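Local coordinates for DNA protection during starvation protein (Brevibacillus brevis, PDB 1N1Q) that probably protects DNA during starvation by binding it and by oxidising ferrous iron with hydrogen peroxide, storing the product as mineral inside a hollow shell of twelve subunits, at residues Val97-Val100 / Val101-Val105; Lys139-Trp142 / Met143-Phe147. All coordinates share one frame; numbering follows the deposited sequence.

Overall arrangement
Contact 1 (97-105) and contact 2 (139-147) are each local to one helix, 93-120 and 124-148, which follow each other in the chain and pack together in the four-helix bundle. Their centres are about 9 Å apart. Leu144 of contact 2 joins them: its CD1 lies 3.6 Å from Val100 CG1, and its CB lies 3.5 Å from Val101 CG2. Farther along, Phe104 CB meets Val141 CG2 at 3.7 Å. The Val100 side chain is about 10 Å from that of the iron ligand His31, so contact 1 is near the ferroxidase centre without forming it, whereas contact 2 lies away from the annotated sites.

Contact 1 (Val97-Val100 / Val101-Val105); sequences VSSV and VNDFV
Ser98 OG is gripped by two waters, and each bridges it to the Asn102 amide one turn later. Water 2 lies 2.9 Å from Ser98 OG and donates to Asn102 OD1; water 1, 2.7 Å from Ser98 OG, accepts a weak bond from Asn102 ND2. Each end of the amide thus has a water partner, only weakly at ND2, which probably helps set its orientation. Another water bridge runs from Ser99: water 3 is an unusually short 2.5 Å from Ser99 OG and donates to Asp103 OD1 at 2.8 Å, while Asp103 OD2 forms a salt bridge with Lys26 of helix 4-33. On the buried, apolar side Val100 CG1 stands 3.6 Å from the centroid of the Phe104 ring and 11° off its normal, a CH-pi contact over the middle of one face. The torsion that sets CG1 opposite the backbone N (chi1 176°) turns this methyl along the helix toward the ring. Phe104 N also donates to Val100 O at 2.8 Å. With water-bridged Ser98, Ser99, Asn102 and Asp103 on one side and Val100 and Phe104 on the other, helix 93-120 has the pattern of an amphipathic helix in the ferritin-like four-helix bundle.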
ATOM      1  N   VAL A  97       8.391  23.250 -26.355  1.00 13.78           N
ATOM      2  CA  VAL A  97       9.131  22.271 -27.149  1.00 14.39           C
ATOM      3  C   VAL A  97      10.519  22.825 -27.447  1.00 14.54           C
ATOM      4  O   VAL A  97      11.529  22.140 -27.277  1.00 14.42           O
ATOM      5  CB  VAL A  97       8.410  21.973 -28.484  1.00 14.03           C
ATOM      6  CG1 VAL A  97       9.234  21.012 -29.324  1.00 14.70           C
ATOM      7  CG2 VAL A  97       7.031  21.387 -28.203  1.00 15.25           C
ATOM      8  N   SER A  98      10.556  24.080 -27.875  1.00 14.58           N
ATOM      9  CA  SER A  98      11.810  24.742 -28.199  1.00 15.01           C
ATOM     10  C   SER A  98      12.729  24.792 -26.970  1.00 14.66           C
ATOM     11  O   SER A  98      13.949  24.646 -27.079  1.00 13.95           O
ATOM     12  CB  SER A  98      11.517  26.155 -28.708  1.00 15.27           C
ATOM     13  OG  SER A  98      12.690  26.756 -29.213  1.00 18.79           O
ATOM     14  N   SER A  99      12.131  24.982 -25.799  1.00 14.26           N
ATOM     15  CA  SER A  99      12.899  25.033 -24.557  1.00 14.70           C
ATOM     16  C   SER A  99      13.527  23.666 -24.236  1.00 14.11           C
ATOM     17  O   SER A  99      14.670  23.580 -23.780  1.00 14.08           O
ATOM     18  CB  SER A  99      11.998  25.478 -23.405  1.00 14.76           C
ATOM     19  OG  SER A  99      12.665  25.360 -22.164  1.00 16.16           O
ATOM     20  N   VAL A 100      12.774  22.598 -24.470  1.00 13.77           N
ATOM     21  CA  VAL A 100      13.294  21.259 -24.213  1.00 13.79           C
ATOM     22  C   VAL A 100      14.421  20.981 -25.191  1.00 13.58           C
ATOM     23  O   VAL A 100      15.423  20.363 -24.835  1.00 13.34           O
ATOM     24  CB  VAL A 100      12.207  20.183 -24.371  1.00 13.37           C
ATOM     25  CG1 VAL A 100      12.810  18.800 -24.182  1.00 13.94           C
ATOM     26  CG2 VAL A 100      11.096  20.423 -23.353  1.00 13.69           C
ATOM     27  N   VAL A 101      14.261  21.443 -26.428  1.00 13.97           N
ATOM     28  CA  VAL A 101      15.303  21.253 -27.430  1.00 14.40           C
ATOM     29  C   VAL A 101      16.580  21.952 -26.956  1.00 14.08           C
ATOM     30  O   VAL A 101      17.656  21.359 -26.988  1.00 13.45           O
ATOM     31  CB  VAL A 101      14.888  21.830 -28.802  1.00 14.88           C
ATOM     32  CG1 VAL A 101      16.101  21.907 -29.731  1.00 15.62           C
ATOM     33  CG2 VAL A 101      13.811  20.948 -29.428  1.00 16.35           C
ATOM     34  N   ASN A 102      16.448  23.198 -26.501  1.00 13.69           N
ATOM     35  CA  ASN A 102      17.598  23.953 -26.015  1.00 14.30           C
ATOM     36  C   ASN A 102      18.264  23.250 -24.834  1.00 13.97           C
ATOM     37  O   ASN A 102      19.481  23.106 -24.798  1.00 13.72           O
ATOM     38  CB  ASN A 102      17.197  25.366 -25.582  1.00 14.61           C
ATOM     39  CG  ASN A 102      16.767  26.235 -26.745  1.00 16.51           C
ATOM     40  OD1 ASN A 102      17.127  25.975 -27.895  1.00 18.44           O
ATOM     41  ND2 ASN A 102      16.002  27.279 -26.451  1.00 18.18           N
ATOM     42  N   ASP A 103      17.461  22.816 -23.867  1.00 13.45           N
ATOM     43  CA  ASP A 103      17.995  22.137 -22.692  1.00 13.54           C
ATOM     44  C   ASP A 103      18.700  20.831 -23.054  1.00 13.23           C
ATOM     45  O   ASP A 103      19.823  20.572 -22.606  1.00 12.46           O
ATOM     46  CB  ASP A 103      16.875  21.864 -21.682  1.00 13.95           C
ATOM     47  CG  ASP A 103      16.350  23.137 -21.038  1.00 13.38           C
ATOM     48  OD1 ASP A 103      16.970  24.201 -21.227  1.00 13.31           O
ATOM     49  OD2 ASP A 103      15.325  23.067 -20.342  1.00 13.18           O
ATOM     50  N   PHE A 104      18.039  20.001 -23.856  1.00 13.47           N
ATOM     51  CA  PHE A 104      18.642  18.731 -24.256  1.00 13.33           C
ATOM     52  C   PHE A 104      19.936  18.955 -25.034  1.00 13.58           C
ATOM     53  O   PHE A 104      20.899  18.207 -24.884  1.00 13.69           O
ATOM     54  CB  PHE A 104      17.661  17.911 -25.095  1.00 13.46           C
ATOM     55  CG  PHE A 104      16.587  17.219 -24.289  1.00 13.94           C
ATOM     56  CD1 PHE A 104      15.707  16.327 -24.905  1.00 14.36           C
ATOM     57  CD2 PHE A 104      16.461  17.439 -22.919  1.00 13.72           C
ATOM     58  CE1 PHE A 104      14.720  15.670 -24.170  1.00 15.20           C
ATOM     59  CE2 PHE A 104      15.475  16.785 -22.178  1.00 13.63           C
ATOM     60  CZ  PHE A 104      14.608  15.903 -22.795  1.00 13.75           C
ATOM     61  N   VAL A 105      19.959  19.988 -25.864  1.00 14.16           N
ATOM     62  CA  VAL A 105      21.159  20.292 -26.633  1.00 15.66           C
ATOM     63  C   VAL A 105      22.289  20.673 -25.674  1.00 16.46           C
ATOM     64  O   VAL A 105      23.430  20.255 -25.858  1.00 16.51           O
ATOM     65  CB  VAL A 105      20.912  21.445 -27.639  1.00 15.67           C
ATOM     66  CG1 VAL A 105      22.222  21.846 -28.321  1.00 16.51           C
ATOM     67  CG2 VAL A 105      19.908  21.005 -28.684  1.00 14.01           C
TER
HETATM   68  O   HOH W   1      13.674  28.335 -27.231  1.00 25.81           O
HETATM   69  O   HOH W   2      15.240  25.678 -30.182  1.00 42.41           O
HETATM   70  O   HOH W   3      15.023  26.099 -21.893  1.00 14.40           O

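Contact 2 (Lys139-Trp142 / Met143-Phe147); sequences KHVW and MLEAF
Met143 CG lies over one face of the Trp142 six-membered ring, 3.7 Å from its centroid and displaced toward the rim, a CH-pi contact between neighbours on helix 124-148 of the ferritin-like bundle. Met143 SD sits obliquely at 4.8 Å from the centroid of the Trp142 six-membered ring, which adds a Met-aromatic contact. The thioether then bends at chi3 (-98°) and brings Met143 CE back along the helix, where it packs tightly at 3.5 Å from Lys139 CG and approaches His140 ND1 at 4.0 Å. Replacing Met143 by alanine is likely to leave this face of the Trp142 ring and the Lys139 methylenes without their shared packing partner. Around this shell, backbone bonds fix the spacing: Met143 N reaches Lys139 O over a long 3.3 Å, and Leu144 N meets His140 O at 2.9 Å. The His140 ring, on the buried side, is positioned through NE2, hydrogen-bonded to Glu52 OE1 of helix 39-66. On another flank Val141 and Glu145 run alongside each other, pointing the same way, and one carboxylate oxygen, Glu145 OE2, rests 3.3 Å from the methyl Val141 CG1.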
ATOM      1  N   LYS A 139      18.142  11.629 -29.882  1.00 13.32           N
ATOM      2  CA  LYS A 139      16.996  11.122 -30.619  1.00 13.67           C
ATOM      3  C   LYS A 139      15.788  12.019 -30.358  1.00 13.71           C
ATOM      4  O   LYS A 139      15.060  12.371 -31.284  1.00 13.24           O
ATOM      5  CB  LYS A 139      16.688   9.681 -30.205  1.00 14.18           C
ATOM      6  CG  LYS A 139      15.509   9.078 -30.949  1.00 16.10           C
ATOM      7  CD  LYS A 139      15.340   7.607 -30.604  1.00 18.89           C
ATOM      8  CE  LYS A 139      14.092   7.032 -31.284  1.00 20.36           C
ATOM      9  NZ  LYS A 139      13.932   5.577 -31.003  1.00 21.93           N
ATOM     10  N   HIS A 140      15.586  12.395 -29.095  1.00 13.30           N
ATOM     11  CA  HIS A 140      14.482  13.284 -28.742  1.00 13.41           C
ATOM     12  C   HIS A 140      14.639  14.612 -29.461  1.00 13.23           C
ATOM     13  O   HIS A 140      13.656  15.197 -29.921  1.00 12.80           O
ATOM     14  CB  HIS A 140      14.438  13.551 -27.233  1.00 13.57           C
ATOM     15  CG  HIS A 140      13.851  12.431 -26.432  1.00 13.11           C
ATOM     16  ND1 HIS A 140      12.640  11.848 -26.743  1.00 14.19           N
ATOM     17  CD2 HIS A 140      14.285  11.818 -25.304  1.00 12.99           C
ATOM     18  CE1 HIS A 140      12.354  10.924 -25.840  1.00 14.49           C
ATOM     19  NE2 HIS A 140      13.336  10.888 -24.955  1.00 13.83           N
ATOM     20  N   VAL A 141      15.877  15.094 -29.553  1.00 13.48           N
ATOM     21  CA  VAL A 141      16.138  16.372 -30.218  1.00 13.76           C
ATOM     22  C   VAL A 141      15.695  16.356 -31.676  1.00 13.75           C
ATOM     23  O   VAL A 141      15.101  17.316 -32.157  1.00 13.82           O
ATOM     24  CB  VAL A 141      17.640  16.766 -30.114  1.00 13.74           C
ATOM     25  CG1 VAL A 141      17.954  17.933 -31.047  1.00 13.33           C
ATOM     26  CG2 VAL A 141      17.963  17.170 -28.676  1.00 14.33           C
ATOM     27  N   TRP A 142      15.980  15.275 -32.391  1.00 13.80           N
ATOM     28  CA  TRP A 142      15.553  15.195 -33.787  1.00 14.08           C
ATOM     29  C   TRP A 142      14.028  15.285 -33.878  1.00 14.03           C
ATOM     30  O   TRP A 142      13.485  16.039 -34.684  1.00 13.99           O
ATOM     31  CB  TRP A 142      16.013  13.881 -34.431  1.00 14.17           C
ATOM     32  CG  TRP A 142      15.018  13.315 -35.411  1.00 14.85           C
ATOM     33  CD1 TRP A 142      14.500  13.938 -36.515  1.00 15.64           C
ATOM     34  CD2 TRP A 142      14.374  12.039 -35.333  1.00 15.19           C
ATOM     35  NE1 TRP A 142      13.566  13.131 -37.122  1.00 16.75           N
ATOM     36  CE2 TRP A 142      13.471  11.958 -36.419  1.00 14.96           C
ATOM     37  CE3 TRP A 142      14.471  10.953 -34.453  1.00 15.98           C
ATOM     38  CZ2 TRP A 142      12.671  10.835 -36.647  1.00 15.51           C
ATOM     39  CZ3 TRP A 142      13.677   9.837 -34.680  1.00 16.13           C
ATOM     40  CH2 TRP A 142      12.787   9.788 -35.771  1.00 15.33           C
ATOM     41  N   MET A 143      13.336  14.509 -33.051  1.00 14.03           N
ATOM     42  CA  MET A 143      11.876  14.509 -33.064  1.00 14.32           C
ATOM     43  C   MET A 143      11.245  15.845 -32.691  1.00 14.01           C
ATOM     44  O   MET A 143      10.306  16.290 -33.345  1.00 12.52           O
ATOM     45  CB  MET A 143      11.336  13.425 -32.131  1.00 14.44           C
ATOM     46  CG  MET A 143      11.657  12.015 -32.576  1.00 17.28           C
ATOM     47  SD  MET A 143      10.925  10.775 -31.491  1.00 21.52           S
ATOM     48  CE  MET A 143      12.307  10.404 -30.471  1.00 27.35           C
ATOM     49  N   LEU A 144      11.750  16.477 -31.639  1.00 13.97           N
ATOM     50  CA  LEU A 144      11.194  17.758 -31.199  1.00 14.87           C
ATOM     51  C   LEU A 144      11.440  18.864 -32.228  1.00 14.85           C
ATOM     52  O   LEU A 144      10.589  19.730 -32.434  1.00 14.32           O
ATOM     53  CB  LEU A 144      11.776  18.141 -29.832  1.00 14.70           C
ATOM     54  CG  LEU A 144      11.382  17.166 -28.708  1.00 16.86           C
ATOM     55  CD1 LEU A 144      12.198  17.442 -27.458  1.00 18.09           C
ATOM     56  CD2 LEU A 144       9.887  17.292 -28.428  1.00 18.35           C
ATOM     57  N   GLU A 145      12.596  18.830 -32.885  1.00 15.57           N
ATOM     58  CA  GLU A 145      12.894  19.835 -33.900  1.00 16.75           C
ATOM     59  C   GLU A 145      12.009  19.611 -35.122  1.00 16.04           C
ATOM     60  O   GLU A 145      11.544  20.564 -35.737  1.00 15.38           O
ATOM     61  CB  GLU A 145      14.369  19.782 -34.299  1.00 17.60           C
ATOM     62  CG  GLU A 145      15.285  20.512 -33.333  1.00 22.59           C
ATOM     63  CD  GLU A 145      16.685  20.691 -33.879  1.00 30.34           C
ATOM     64  OE1 GLU A 145      16.821  21.034 -35.072  1.00 36.81           O
ATOM     65  OE2 GLU A 145      17.651  20.503 -33.115  1.00 36.13           O
ATOM     66  N   ALA A 146      11.763  18.346 -35.462  1.00 15.33           N
ATOM     67  CA  ALA A 146      10.907  18.024 -36.601  1.00 15.38           C
ATOM     68  C   ALA A 146       9.506  18.574 -36.348  1.00 15.62           C
ATOM     69  O   ALA A 146       8.870  19.119 -37.250  1.00 14.86           O
ATOM     70  CB  ALA A 146      10.848  16.510 -36.819  1.00 15.10           C
ATOM     71  N   PHE A 147       9.042  18.427 -35.109  1.00 15.91           N
ATOM     72  CA  PHE A 147       7.732  18.921 -34.692  1.00 16.70           C
ATOM     73  C   PHE A 147       7.611  20.426 -34.930  1.00 17.72           C
ATOM     74  O   PHE A 147       6.559  20.921 -35.342  1.00 16.91           O
ATOM     75  CB  PHE A 147       7.531  18.628 -33.199  1.00 16.72           C
ATOM     76  CG  PHE A 147       6.295  19.259 -32.603  1.00 16.22           C
ATOM     77  CD1 PHE A 147       5.090  18.564 -32.562  1.00 16.19           C
ATOM     78  CD2 PHE A 147       6.339  20.547 -32.084  1.00 15.67           C
ATOM     79  CE1 PHE A 147       3.942  19.151 -32.011  1.00 16.25           C
ATOM     80  CE2 PHE A 147       5.211  21.140 -31.535  1.00 16.16           C
ATOM     81  CZ  PHE A 147       4.007  20.445 -31.493  1.00 15.49           C
TER